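Local coordinates for hypothetical protein VC0802 (Vibrio cholerae, PDB 1ZVP), which is of unknown function but has two ACT domains, a fold common in small-molecule sensing, and was proposed to be a transport protein, at residues Ala89-Lys94 / Asp111-Gln116. Numbering follows the deposited sequence.
Sequences AAFATK and DHIFVQ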
ATOM      1  N   ALA D  89       9.435   3.948  -4.165  1.00 35.96           N
ATOM      2  CA  ALA D  89      10.603   4.582  -3.581  1.00 35.09           C
ATOM      3  C   ALA D  89      10.556   6.109  -3.759  1.00 34.85           C
ATOM      4  O   ALA D  89      10.811   6.852  -2.807  1.00 35.14           O
ATOM      5  CB  ALA D  89      11.869   3.989  -4.169  1.00 34.71           C
ATOM      6  N   ALA D  90      10.204   6.565  -4.965  1.00 34.07           N
ATOM      7  CA  ALA D  90      10.095   7.999  -5.291  1.00 33.38           C
ATOM      8  C   ALA D  90       9.109   8.743  -4.407  1.00 33.08           C
ATOM      9  O   ALA D  90       9.501   9.691  -3.732  1.00 33.41           O
ATOM     10  CB  ALA D  90       9.748   8.202  -6.763  1.00 32.90           C
ATOM     11  N   PHE D  91       7.845   8.315  -4.389  1.00 32.92           N
ATOM     12  CA  PHE D  91       6.847   9.006  -3.570  1.00 32.45           C
ATOM     13  C   PHE D  91       7.047   8.864  -2.064  1.00 32.72           C
ATOM     14  O   PHE D  91       6.875   9.843  -1.330  1.00 33.18           O
ATOM     15  CB  PHE D  91       5.386   8.785  -4.027  1.00 32.08           C
ATOM     16  CG  PHE D  91       4.817   7.423  -3.758  1.00 31.70           C
ATOM     17  CD1 PHE D  91       4.572   6.548  -4.805  1.00 32.31           C
ATOM     18  CD2 PHE D  91       4.444   7.036  -2.477  1.00 31.81           C
ATOM     19  CE1 PHE D  91       4.007   5.289  -4.571  1.00 31.00           C
ATOM     20  CE2 PHE D  91       3.891   5.789  -2.238  1.00 30.25           C
ATOM     21  CZ  PHE D  91       3.663   4.919  -3.287  1.00 30.92           C
ATOM     22  N   ALA D  92       7.440   7.666  -1.620  1.00 32.61           N
ATOM     23  CA  ALA D  92       7.764   7.410  -0.227  1.00 32.13           C
ATOM     24  C   ALA D  92       8.925   8.275   0.260  1.00 32.36           C
ATOM     25  O   ALA D  92       8.890   8.781   1.390  1.00 32.66           O
ATOM     26  CB  ALA D  92       8.056   5.938  -0.011  1.00 31.61           C
ATOM     27  N   THR D  93       9.945   8.439  -0.585  1.00 32.46           N
ATOM     28  CA  THR D  93      11.086   9.320  -0.302  1.00 32.56           C
ATOM     29  C   THR D  93      10.706  10.799  -0.210  1.00 32.81           C
ATOM     30  O   THR D  93      11.186  11.496   0.690  1.00 33.16           O
ATOM     31  CB  THR D  93      12.216   9.157  -1.346  1.00 32.32           C
ATOM     32  OG1 THR D  93      12.704   7.826  -1.296  1.00 32.10           O
ATOM     33  CG2 THR D  93      13.381  10.096  -1.065  1.00 32.53           C
ATOM     34  N   LYS D  94       9.876  11.277  -1.142  1.00 33.25           N
ATOM     35  CA  LYS D  94       9.435  12.669  -1.140  1.00 33.80           C
ATOM     36  C   LYS D  94       8.697  13.019   0.150  1.00 34.04           C
ATOM     37  O   LYS D  94       8.858  14.118   0.692  1.00 34.27           O
ATOM     38  CB  LYS D  94       8.502  12.937  -2.307  1.00 33.90           C
ATOM     39  CG  LYS D  94       9.151  12.969  -3.646  1.00 35.19           C
ATOM     40  CD  LYS D  94       8.069  12.960  -4.700  1.00 37.20           C
ATOM     41  CE  LYS D  94       8.607  13.391  -6.021  1.00 38.85           C
ATOM     42  NZ  LYS D  94       8.700  14.866  -6.132  1.00 39.32           N
ATOM     43  N   ASP D 111      -1.657   4.571  -7.167  1.00 35.60           N
ATOM     44  CA  ASP D 111      -1.332   4.487  -5.752  1.00 36.07           C
ATOM     45  C   ASP D 111      -2.143   5.499  -4.969  1.00 35.43           C
ATOM     46  O   ASP D 111      -2.343   6.634  -5.406  1.00 35.39           O
ATOM     47  CB  ASP D 111       0.153   4.733  -5.520  1.00 36.15           C
ATOM     48  CG  ASP D 111       1.006   3.615  -6.043  1.00 38.68           C
ATOM     49  OD1 ASP D 111       0.893   2.481  -5.518  1.00 41.00           O
ATOM     50  OD2 ASP D 111       1.799   3.863  -6.980  1.00 41.64           O
ATOM     51  N   HIS D 112      -2.602   5.072  -3.804  1.00 35.24           N
ATOM     52  CA  HIS D 112      -3.376   5.914  -2.910  1.00 35.13           C
ATOM     53  C   HIS D 112      -2.647   5.982  -1.579  1.00 35.13           C
ATOM     54  O   HIS D 112      -2.219   4.964  -1.037  1.00 35.55           O
ATOM     55  CB  HIS D 112      -4.786   5.345  -2.739  1.00 35.31           C
ATOM     56  CG  HIS D 112      -5.448   4.987  -4.036  1.00 34.87           C
ATOM     57  ND1 HIS D 112      -6.123   5.910  -4.807  1.00 35.09           N
ATOM     58  CD2 HIS D 112      -5.514   3.814  -4.708  1.00 34.07           C
ATOM     59  CE1 HIS D 112      -6.586   5.317  -5.894  1.00 34.19           C
ATOM     60  NE2 HIS D 112      -6.230   4.047  -5.859  1.00 34.91           N
ATOM     61  N   ILE D 113      -2.482   7.190  -1.067  1.00 34.65           N
ATOM     62  CA  ILE D 113      -1.675   7.395   0.115  1.00 34.54           C
ATOM     63  C   ILE D 113      -2.542   8.000   1.201  1.00 34.23           C
ATOM     64  O   ILE D 113      -3.214   9.000   0.973  1.00 34.19           O
ATOM     65  CB  ILE D 113      -0.469   8.307  -0.202  1.00 34.55           C
ATOM     66  CG1 ILE D 113       0.341   7.722  -1.359  1.00 34.34           C
ATOM     67  CG2 ILE D 113       0.428   8.491   1.015  1.00 34.66           C
ATOM     68  CD1 ILE D 113       1.189   8.734  -2.026  1.00 34.90           C
ATOM     69  N   PHE D 114      -2.556   7.364   2.368  1.00 34.46           N
ATOM     70  CA  PHE D 114      -3.210   7.925   3.553  1.00 34.19           C
ATOM     71  C   PHE D 114      -2.163   8.573   4.446  1.00 34.37           C
ATOM     72  O   PHE D 114      -1.275   7.907   4.963  1.00 34.56           O
ATOM     73  CB  PHE D 114      -4.013   6.858   4.306  1.00 33.72           C
ATOM     74  CG  PHE D 114      -5.166   6.311   3.522  1.00 32.86           C
ATOM     75  CD1 PHE D 114      -6.444   6.847   3.681  1.00 32.42           C
ATOM     76  CD2 PHE D 114      -4.973   5.274   2.602  1.00 32.76           C
ATOM     77  CE1 PHE D 114      -7.522   6.365   2.934  1.00 33.55           C
ATOM     78  CE2 PHE D 114      -6.046   4.767   1.856  1.00 33.92           C
ATOM     79  CZ  PHE D 114      -7.329   5.312   2.023  1.00 33.77           C
ATOM     80  N   VAL D 115      -2.251   9.885   4.586  1.00 34.93           N
ATOM     81  CA  VAL D 115      -1.394  10.622   5.505  1.00 35.57           C
ATOM     82  C   VAL D 115      -2.255  11.196   6.634  1.00 36.81           C
ATOM     83  O   VAL D 115      -3.465  11.337   6.479  1.00 37.22           O
ATOM     84  CB  VAL D 115      -0.595  11.762   4.793  1.00 34.95           C
ATOM     85  CG1 VAL D 115       0.241  11.197   3.641  1.00 33.95           C
ATOM     86  CG2 VAL D 115      -1.523  12.873   4.311  1.00 34.00           C
ATOM     87  N   GLN D 116      -1.635  11.504   7.771  1.00 38.00           N
ATOM     88  CA  GLN D 116      -2.313  12.194   8.861  1.00 38.78           C
ATOM     89  C   GLN D 116      -3.005  13.413   8.318  1.00 38.97           C
ATOM     90  O   GLN D 116      -2.436  14.134   7.499  1.00 39.34           O
ATOM     91  CB  GLN D 116      -1.314  12.630   9.918  1.00 38.97           C
ATOM     92  CG  GLN D 116      -0.781  11.503  10.761  1.00 41.39           C
ATOM     93  CD  GLN D 116       0.388  11.945  11.621  1.00 44.91           C
ATOM     94  OE1 GLN D 116       1.040  11.124  12.266  1.00 46.66           O
ATOM     95  NE2 GLN D 116       0.662  13.246  11.635  1.00 45.68           N
TER
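In the ACT domain toward the C-terminus, helix 87-96 packs on one face of the antiparallel sheet, and F91 makes its contact with strand 111-116 by meeting D111 and I113. Those two residues are two apart on the strand, and both direct their CB toward the helix. With the CA atoms of F91 and I113 9.4 Å apart, the gap is bridged by side chains alone. CG of F91 lies between its own backbone N and carbonyl carbon (chi1 72°), and the ring extends to the strand. Its CD2 is 3.7 Å from I113 CD1, the end of a chain that runs past the phenylalanine in the opposite direction. Farther along the ring, CE1 approaches D111 OD2 at 3.6 Å and CZ lies 4.0 Å from D111 CG; the ring and carboxylate planes are 50° apart, and the approach is oblique. F91 also touches L76 and V104 on the neighbouring strands, whereas H112, pointing away from the helix, stacks on F45 of the second subunit. The segments bury 138 Å² between them. No hydrogen bond links the two, and every contact runs through F91, so van der Waals packing of one aromatic ring carries it, with a carboxylate, D111, beside it.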